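Local coordinates for protein ORF10 (Moritella marina, PDB 6RIW) that probably catalyses condensation steps of polyunsaturated fatty acid synthesis, this chain being the ketosynthase–chain length factor didomain of a longer synthase, at residues M41-A46 with D227-N232; Q154-T159 with T598-D603; R592-L597 with G627-A632. All blocks are in the same frame, centred on the assembly; numbering follows the deposited sequence.

Interaction 1. Residues M41-A46 with D227-N232; sequences MGVDPA and DPMFVN
Met-41 lays its thioether across the first turn of helix 228-237, where Pro-228, Met-229 and Asn-232 receive it; both segments belong to the ketosynthase half, a thiolase-like domain. Asp-227 precedes the turn as its N-cap. Its OD1 accepts from Met-229 N at 3.0 Å, met from above the carboxylate plane, while OD2 makes a salt bridge with Arg-592 of the chain length factor half and accepts from Asn-130, so both oxygens of a buried carboxylate are engaged. Pro-228 suits the first helical residue, which needs no N-H for the helix, and its ring brings CB to 3.9 Å from Met-41 SD. At Met-229 the same sulfur lies 3.5 Å from the backbone N, a packing contact, since the N-H is committed to Asp-227. The Met-229 side chain leaves the helix extended, with CG anti to the backbone N (chi1 180°), and then bends at its third torsion, turning the terminal CE toward the loop. There CE meets Val-43 CG2 at 3.5 Å, the two side chains crossing at about a right angle; the beta-branch of valine puts a methyl close to its backbone, where CE can meet it. One turn on, Asn-232 N closes the helical bond to Pro-228 O at 2.8 Å. Its side chain crosses that of Met-41 at about a right angle, with ND2 3.6 Å from Met-41 CE. The loop can follow this course because Gly-42, just after helix 38-41, accepts a positive phi of 68°. No hydrogen bond joins the two segments. Two flexible, polarisable methionines therefore do most of the joining, fitting the end of helix 38-41 and the loop after it to helix 228-237 mainly by shape and dispersion, while the capping bond to Met-229 N stays within the 227-232 segment.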
loop_
_atom_site.group_PDB
_atom_site.type_symbol
_atom_site.label_atom_id
_atom_site.label_comp_id
_atom_site.label_asym_id
_atom_site.label_seq_id
_atom_site.Cartn_x
_atom_site.Cartn_y
_atom_site.Cartn_z
ATOM N N MET A 41 21.334 -2.642 3.834
ATOM C CA MET A 41 21.415 -2.355 2.405
ATOM C C MET A 41 21.720 -3.569 1.541
ATOM O O MET A 41 21.537 -3.479 0.320
ATOM C CB MET A 41 22.481 -1.285 2.128
ATOM C CG MET A 41 22.271 0.029 2.887
ATOM S SD MET A 41 20.772 0.877 2.308
ATOM C CE MET A 41 20.711 2.294 3.446
ATOM N N GLY A 42 22.179 -4.687 2.122
ATOM C CA GLY A 42 22.585 -5.860 1.352
ATOM C C GLY A 42 23.838 -5.645 0.530
ATOM O O GLY A 42 24.200 -6.509 -0.292
ATOM N N VAL A 43 24.477 -4.492 0.706
ATOM C CA VAL A 43 25.712 -4.089 0.037
ATOM C C VAL A 43 26.472 -3.208 1.024
ATOM O O VAL A 43 25.916 -2.748 2.022
ATOM C CB VAL A 43 25.453 -3.283 -1.257
ATOM C CG1 VAL A 43 24.778 -4.136 -2.337
ATOM C CG2 VAL A 43 24.605 -2.063 -0.913
ATOM N N ASP A 44 27.741 -2.950 0.736
ATOM C CA ASP A 44 28.522 -1.986 1.516
ATOM C C ASP A 44 27.966 -0.586 1.286
ATOM O O ASP A 44 28.046 -0.088 0.153
ATOM C CB ASP A 44 29.998 -2.082 1.102
ATOM C CG ASP A 44 30.892 -1.002 1.741
ATOM O OD1 ASP A 44 30.424 -0.201 2.576
ATOM O OD2 ASP A 44 32.102 -0.978 1.397
ATOM N N PRO A 45 27.391 0.075 2.302
ATOM C CA PRO A 45 26.758 1.388 2.061
ATOM C C PRO A 45 27.720 2.449 1.547
ATOM O O PRO A 45 27.304 3.341 0.795
ATOM C CB PRO A 45 26.196 1.765 3.443
ATOM C CG PRO A 45 26.033 0.441 4.151
ATOM C CD PRO A 45 27.181 -0.394 3.686
ATOM N N ALA A 46 29.002 2.374 1.918
ATOM C CA ALA A 46 29.962 3.381 1.465
ATOM C C ALA A 46 30.089 3.408 -0.054
ATOM O O ALA A 46 30.354 4.468 -0.629
ATOM C CB ALA A 46 31.333 3.129 2.105
ATOM N N ASP A 227 12.802 -1.975 1.535
ATOM C CA ASP A 227 14.223 -2.037 1.231
ATOM C C ASP A 227 14.850 -0.686 1.550
ATOM O O ASP A 227 14.528 0.325 0.910
ATOM C CB ASP A 227 14.430 -2.415 -0.246
ATOM C CG ASP A 227 15.898 -2.395 -0.674
ATOM O OD1 ASP A 227 16.784 -2.185 0.180
ATOM O OD2 ASP A 227 16.158 -2.598 -1.882
ATOM N N PRO A 228 15.726 -0.624 2.559
ATOM C CA PRO A 228 16.344 0.664 2.916
ATOM C C PRO A 228 17.058 1.359 1.770
ATOM O O PRO A 228 17.097 2.601 1.747
ATOM C CB PRO A 228 17.321 0.278 4.041
ATOM C CG PRO A 228 16.696 -0.968 4.663
ATOM C CD PRO A 228 16.108 -1.716 3.475
ATOM N N MET A 229 17.622 0.613 0.810
ATOM C CA MET A 229 18.256 1.273 -0.328
ATOM C C MET A 229 17.228 2.019 -1.167
ATOM O O MET A 229 17.490 3.140 -1.631
ATOM C CB MET A 229 19.017 0.268 -1.193
ATOM C CG MET A 229 19.677 0.935 -2.395
ATOM S SD MET A 229 20.399 -0.221 -3.575
ATOM C CE MET A 229 21.726 -0.860 -2.565
ATOM N N PHE A 230 16.045 1.423 -1.352
ATOM C CA PHE A 230 14.973 2.085 -2.087
ATOM C C PHE A 230 14.505 3.332 -1.357
ATOM O O PHE A 230 14.280 4.381 -1.983
ATOM C CB PHE A 230 13.807 1.109 -2.273
ATOM C CG PHE A 230 12.736 1.596 -3.220
ATOM C CD1 PHE A 230 11.669 2.356 -2.758
ATOM C CD2 PHE A 230 12.793 1.265 -4.566
ATOM C CE1 PHE A 230 10.674 2.809 -3.634
ATOM C CE2 PHE A 230 11.809 1.696 -5.453
ATOM C CZ PHE A 230 10.749 2.476 -4.983
ATOM N N VAL A 231 14.382 3.243 -0.022
ATOM C CA VAL A 231 13.933 4.380 0.783
ATOM C C VAL A 231 14.953 5.513 0.736
ATOM O O VAL A 231 14.607 6.697 0.576
ATOM C CB VAL A 231 13.683 3.931 2.231
ATOM C CG1 VAL A 231 13.463 5.145 3.127
ATOM C CG2 VAL A 231 12.492 2.973 2.278
ATOM N N ASN A 232 16.219 5.178 0.929
ATOM C CA ASN A 232 17.218 6.226 1.078
ATOM C C ASN A 232 17.558 6.874 -0.257
ATOM O O ASN A 232 17.864 8.072 -0.305
ATOM C CB ASN A 232 18.466 5.646 1.749
ATOM C CG ASN A 232 18.282 5.450 3.246
ATOM O OD1 ASN A 232 17.170 5.167 3.733
ATOM N ND2 ASN A 232 19.365 5.634 3.997
#

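Interaction 2. Residues Q154-T159 with T598-D603; sequences QLTHYT and TTQIED
Gln-600 NE2 donates to Thr-156 O at 2.8 Å, almost straight at 172° and nearly along the C=O axis, with the acceptor in the plane of the amide. The bond joins the two thiolase-like domains of the didomain: loop 154-159 belongs to the ketosynthase half, helix 597-608 to the chain length factor half. In return Thr-156 OG1 lies 3.1 Å from Gln-600 O and may donate to it, though a second acceptor competes for the proton. Water 1 links that hydroxyl to Asp-603 OD2. Water 2 donates to Tyr-158 O and pairs with Thr-599 OG1, which also bonds Tyr-48 OH.

Around these bonds the extended glutamine chain lies against the loop backbone, its CD 3.4 Å from Tyr-158 CA and OE1 3.5 Å from Tyr-158 CB. Glutamine suits the place because it has both the length to reach the loop and an N-H for a buried carbonyl. An alanine here would probably leave Thr-156 O without this donor and open a gap beside Tyr-158 CA. Thr-156 CG2 packs near Asp-603 CB. Leu-155 supplies the apolar side, its CD1 against Gln-600 CB: CG stands anti to the backbone N, and the second torsion, 66°, sends CD1 to 3.6 Å from Ile-601 CD1.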
loop_
_atom_site.group_PDB
_atom_site.type_symbol
_atom_site.label_atom_id
_atom_site.label_comp_id
_atom_site.label_asym_id
_atom_site.label_seq_id
_atom_site.Cartn_x
_atom_site.Cartn_y
_atom_site.Cartn_z
ATOM N N GLN A 154 30.977 -12.795 -16.772
ATOM C CA GLN A 154 29.942 -13.206 -15.827
ATOM C C GLN A 154 29.598 -12.042 -14.916
ATOM O O GLN A 154 30.479 -11.475 -14.268
ATOM C CB GLN A 154 30.389 -14.377 -14.951
ATOM C CG GLN A 154 30.512 -15.708 -15.623
ATOM C CD GLN A 154 30.980 -16.727 -14.615
ATOM O OE1 GLN A 154 32.058 -16.589 -14.043
ATOM N NE2 GLN A 154 30.161 -17.722 -14.357
ATOM N N LEU A 155 28.322 -11.688 -14.861
ATOM C CA LEU A 155 27.871 -10.711 -13.885
ATOM C C LEU A 155 27.704 -11.366 -12.519
ATOM O O LEU A 155 27.280 -12.523 -12.414
ATOM C CB LEU A 155 26.546 -10.099 -14.344
ATOM C CG LEU A 155 25.984 -8.937 -13.528
ATOM C CD1 LEU A 155 26.883 -7.727 -13.623
ATOM C CD2 LEU A 155 24.593 -8.621 -14.104
ATOM N N THR A 156 28.025 -10.623 -11.465
ATOM C CA THR A 156 27.804 -11.139 -10.120
ATOM C C THR A 156 26.366 -10.870 -9.669
ATOM O O THR A 156 25.726 -9.912 -10.112
ATOM C CB THR A 156 28.795 -10.532 -9.122
ATOM O OG1 THR A 156 28.607 -9.117 -9.048
ATOM C CG2 THR A 156 30.246 -10.831 -9.550
ATOM N N HIS A 157 25.858 -11.739 -8.789
ATOM C CA HIS A 157 24.535 -11.518 -8.204
ATOM C C HIS A 157 24.508 -10.228 -7.367
ATOM O O HIS A 157 25.509 -9.818 -6.771
ATOM C CB HIS A 157 24.131 -12.745 -7.365
ATOM C CG HIS A 157 22.650 -12.935 -7.221
ATOM N ND1 HIS A 157 21.872 -13.504 -8.203
ATOM C CD2 HIS A 157 21.811 -12.645 -6.201
ATOM C CE1 HIS A 157 20.618 -13.556 -7.798
ATOM N NE2 HIS A 157 20.554 -13.038 -6.585
ATOM N N TYR A 158 23.336 -9.577 -7.309
ATOM C CA TYR A 158 23.265 -8.246 -6.696
ATOM C C TYR A 158 23.558 -8.261 -5.194
ATOM O O TYR A 158 24.091 -7.282 -4.663
ATOM C CB TYR A 158 21.893 -7.614 -6.978
ATOM C CG TYR A 158 20.784 -8.107 -6.069
ATOM C CD1 TYR A 158 20.224 -9.363 -6.245
ATOM C CD2 TYR A 158 20.309 -7.300 -5.031
ATOM C CE1 TYR A 158 19.190 -9.818 -5.385
ATOM C CE2 TYR A 158 19.286 -7.737 -4.168
ATOM C CZ TYR A 158 18.742 -8.989 -4.350
ATOM O OH TYR A 158 17.748 -9.406 -3.483
ATOM N N THR A 159 23.233 -9.351 -4.497
ATOM C CA THR A 159 23.557 -9.531 -3.081
ATOM C C THR A 159 23.709 -11.032 -2.868
ATOM O O THR A 159 23.590 -11.816 -3.814
ATOM C CB THR A 159 22.489 -8.908 -2.166
ATOM O OG1 THR A 159 22.986 -8.772 -0.825
ATOM C CG2 THR A 159 21.212 -9.757 -2.131
ATOM N N THR A 598 26.252 -0.860 -9.944
ATOM C CA THR A 598 27.464 -0.212 -9.419
ATOM C C THR A 598 28.452 -1.218 -8.827
ATOM O O THR A 598 29.626 -1.274 -9.214
ATOM C CB THR A 598 27.082 0.815 -8.344
ATOM O OG1 THR A 598 26.407 1.917 -8.960
ATOM C CG2 THR A 598 28.330 1.337 -7.619
ATOM N N THR A 599 28.004 -2.003 -7.859
ATOM C CA THR A 599 28.923 -2.950 -7.250
ATOM C C THR A 599 28.934 -4.272 -7.981
ATOM O O THR A 599 29.948 -4.978 -7.947
ATOM C CB THR A 599 28.577 -3.172 -5.771
ATOM O OG1 THR A 599 27.177 -3.452 -5.633
ATOM C CG2 THR A 599 28.925 -1.928 -4.956
ATOM N N GLN A 600 27.843 -4.626 -8.669
ATOM C CA GLN A 600 27.864 -5.867 -9.442
ATOM C C GLN A 600 28.918 -5.820 -10.543
ATOM O O GLN A 600 29.652 -6.798 -10.743
ATOM C CB GLN A 600 26.497 -6.153 -10.048
ATOM C CG GLN A 600 25.501 -6.599 -9.019
ATOM C CD GLN A 600 24.135 -6.679 -9.618
ATOM O OE1 GLN A 600 23.369 -5.712 -9.535
ATOM N NE2 GLN A 600 23.827 -7.815 -10.267
ATOM N N ILE A 601 29.012 -4.700 -11.266
ATOM C CA ILE A 601 29.985 -4.618 -12.359
ATOM C C ILE A 601 31.395 -4.471 -11.796
ATOM O O ILE A 601 32.342 -5.086 -12.294
ATOM C CB ILE A 601 29.648 -3.453 -13.313
ATOM C CG1 ILE A 601 28.273 -3.648 -13.966
ATOM C CG2 ILE A 601 30.730 -3.321 -14.377
ATOM C CD1 ILE A 601 28.253 -4.675 -15.039
ATOM N N GLU A 602 31.557 -3.665 -10.749
ATOM C CA GLU A 602 32.880 -3.553 -10.130
ATOM C C GLU A 602 33.387 -4.918 -9.678
ATOM O O GLU A 602 34.529 -5.301 -9.976
ATOM C CB GLU A 602 32.850 -2.568 -8.961
ATOM C CG GLU A 602 34.214 -2.401 -8.294
ATOM C CD GLU A 602 34.200 -1.425 -7.123
ATOM O OE1 GLU A 602 33.259 -1.458 -6.294
ATOM O OE2 GLU A 602 35.157 -0.625 -7.024
ATOM N N ASP A 603 32.536 -5.678 -8.973
ATOM C CA ASP A 603 32.927 -7.005 -8.499
ATOM C C ASP A 603 33.262 -7.943 -9.649
ATOM O O ASP A 603 34.201 -8.744 -9.553
ATOM C CB ASP A 603 31.813 -7.616 -7.649
ATOM C CG ASP A 603 31.689 -6.967 -6.286
ATOM O OD1 ASP A 603 32.563 -6.140 -5.923
ATOM O OD2 ASP A 603 30.704 -7.277 -5.574
HETATM O O HOH W 1 28.415 -7.993 -6.341
HETATM O O HOH W 2 26.614 -6.219 -5.491
#

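Interaction 3. Residues R592-L597 with G627-A632; sequences RGRVNL and GVASAA
Arg-594 and Val-628 carry this contact, with Ala-631 adding a smaller share. The arginine leaves helix 589-595 with CG anti to the backbone N (chi1 166°) and stays extended as far as NE, carrying NE alongside the chain that follows helix 614-628; the fourth torsion, 87°, then turns NH1 and NH2 out of that line. NH1 donates to Ala-629 O at 2.9 Å with an angle of 156°, and the oxygen sits at the edge of the guanidinium, near its plane. One face is covered by Ala-631, whose N stands 3.5 Å above the plane toward the rim; its CB is 3.7 Å from NH2. A small alanine is consistent with so close an approach of the backbone. The charge has acidic partners as well: NH2 pairs with Asp-56, and NH1 with Asp-626. An arginine therefore suits the site, offering several N-H groups to carboxylates and a carbonyl together.

Val-628 makes the apolar part of the contact. Its CG1 reaches the backbone of helix 589-595, 3.6 Å from Arg-594 N and 3.7 Å from Gly-593 C. Gly-593 fits because a side chain at this position would point at the valine and crowd CG1. The other branch, CG2, meets Leu-597 CD1 at 4.0 Å, the two side chains slanting across each other. Ala-629 CB adds a contact with Arg-594 CB.

Ala-629 is the first residue to leave the helical conformation after helix 614-628. The contact is thus an arginine holding the carbonyl just beyond a helix end, within the run of helices between strands 576-581 and 659-663 of the thiolase-like chain length factor domain, and through Asp-56 tied to the ketosynthase half.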
loop_
_atom_site.group_PDB
_atom_site.type_symbol
_atom_site.label_atom_id
_atom_site.label_comp_id
_atom_site.label_asym_id
_atom_site.label_seq_id
_atom_site.Cartn_x
_atom_site.Cartn_y
_atom_site.Cartn_z
ATOM N N ARG A 592 16.229 -0.624 -8.327
ATOM C CA ARG A 592 17.442 -1.212 -7.751
ATOM C C ARG A 592 18.140 -2.124 -8.760
ATOM O O ARG A 592 19.374 -2.255 -8.739
ATOM C CB ARG A 592 17.120 -1.982 -6.464
ATOM C CG ARG A 592 18.397 -2.535 -5.806
ATOM C CD ARG A 592 18.181 -3.107 -4.413
ATOM N NE ARG A 592 19.455 -3.666 -3.945
ATOM C CZ ARG A 592 19.777 -3.853 -2.667
ATOM N NH1 ARG A 592 18.921 -3.532 -1.713
ATOM N NH2 ARG A 592 20.966 -4.358 -2.347
ATOM N N GLY A 593 17.373 -2.751 -9.653
ATOM C CA GLY A 593 17.977 -3.491 -10.747
ATOM C C GLY A 593 19.001 -2.671 -11.509
ATOM O O GLY A 593 20.019 -3.202 -11.963
ATOM N N ARG A 594 18.757 -1.368 -11.648
ATOM C CA ARG A 594 19.755 -0.469 -12.234
ATOM C C ARG A 594 20.837 -0.084 -11.223
ATOM O O ARG A 594 22.042 -0.227 -11.480
ATOM C CB ARG A 594 19.048 0.783 -12.767
ATOM C CG ARG A 594 19.977 1.954 -13.114
ATOM C CD ARG A 594 19.316 3.339 -13.028
ATOM N NE ARG A 594 20.387 4.338 -13.003
ATOM C CZ ARG A 594 20.947 4.874 -14.083
ATOM N NH1 ARG A 594 20.504 4.554 -15.285
ATOM N NH2 ARG A 594 21.957 5.733 -13.952
ATOM N N VAL A 595 20.427 0.401 -10.066
ATOM C CA VAL A 595 21.362 1.036 -9.134
ATOM C C VAL A 595 22.433 0.051 -8.676
ATOM O O VAL A 595 23.622 0.394 -8.571
ATOM C CB VAL A 595 20.584 1.623 -7.946
ATOM C CG1 VAL A 595 21.507 1.921 -6.798
ATOM C CG2 VAL A 595 19.802 2.876 -8.396
ATOM N N ASN A 596 22.040 -1.198 -8.446
ATOM C CA ASN A 596 22.951 -2.175 -7.848
ATOM C C ASN A 596 24.063 -2.596 -8.803
ATOM O O ASN A 596 25.075 -3.157 -8.357
ATOM C CB ASN A 596 22.142 -3.387 -7.387
ATOM C CG ASN A 596 22.687 -4.016 -6.126
ATOM O OD1 ASN A 596 21.938 -4.268 -5.180
ATOM N ND2 ASN A 596 23.991 -4.333 -6.124
ATOM N N LEU A 597 23.920 -2.312 -10.100
ATOM C CA LEU A 597 24.978 -2.675 -11.031
ATOM C C LEU A 597 26.293 -1.958 -10.713
ATOM O O LEU A 597 27.337 -2.406 -11.179
ATOM C CB LEU A 597 24.544 -2.399 -12.474
ATOM C CG LEU A 597 23.429 -3.335 -12.962
ATOM C CD1 LEU A 597 22.898 -2.870 -14.335
ATOM C CD2 LEU A 597 23.951 -4.738 -13.066
ATOM N N GLY A 627 20.521 0.524 -19.720
ATOM C CA GLY A 627 19.722 -0.533 -20.302
ATOM C C GLY A 627 18.574 -0.965 -19.411
ATOM O O GLY A 627 17.505 -1.332 -19.905
ATOM N N VAL A 628 18.768 -0.917 -18.095
ATOM C CA VAL A 628 17.781 -1.463 -17.161
ATOM C C VAL A 628 16.695 -0.447 -16.827
ATOM O O VAL A 628 15.500 -0.778 -16.804
ATOM C CB VAL A 628 18.486 -1.959 -15.885
ATOM C CG1 VAL A 628 17.434 -2.391 -14.855
ATOM C CG2 VAL A 628 19.408 -3.112 -16.227
ATOM N N ALA A 629 17.079 0.789 -16.528
ATOM C CA ALA A 629 16.113 1.787 -16.065
ATOM C C ALA A 629 16.780 3.147 -16.105
ATOM O O ALA A 629 18.003 3.241 -16.101
ATOM C CB ALA A 629 15.630 1.491 -14.635
ATOM N N SER A 630 15.964 4.198 -16.096
ATOM C CA SER A 630 16.484 5.556 -16.013
ATOM C C SER A 630 16.869 5.886 -14.579
ATOM O O SER A 630 16.334 5.315 -13.624
ATOM C CB SER A 630 15.442 6.563 -16.507
ATOM O OG SER A 630 15.043 6.254 -17.832
ATOM N N ALA A 631 17.819 6.804 -14.432
ATOM C CA ALA A 631 18.190 7.274 -13.104
ATOM C C ALA A 631 17.004 7.965 -12.439
ATOM O O ALA A 631 16.121 8.503 -13.113
ATOM C CB ALA A 631 19.366 8.244 -13.186
ATOM N N ALA A 632 17.002 7.951 -11.102
ATOM C CA ALA A 632 15.918 8.557 -10.331
ATOM C C ALA A 632 15.765 10.037 -10.656
ATOM O O ALA A 632 16.750 10.775 -10.752
ATOM C CB ALA A 632 16.185 8.396 -8.830
#

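Overall arrangement
The three contacts form one neighbourhood, their centres 13 to 15 Å apart. Arg-592 joins interaction 3 to interaction 1 across the two domains: NH2 donates to Met-41 O at 2.9 Å, and NH1 reaches Asp-227 OD2, also at 2.9 Å. Asn-596 OD1 accepts from both NE and NH2, in the guanidinium plane, and so helps to fix the rotation of the group. Interactions 1 and 2 meet where Thr-159 OG1 probably bonds Gly-42 O at 2.6 Å. Leu-155 CD2 and Leu-597 CD2, 4.1 Å apart, connect interactions 2 and 3. Together they help join ketosynthase to chain length factor, away from the magnesium ion held at Met-1 and Lys-286.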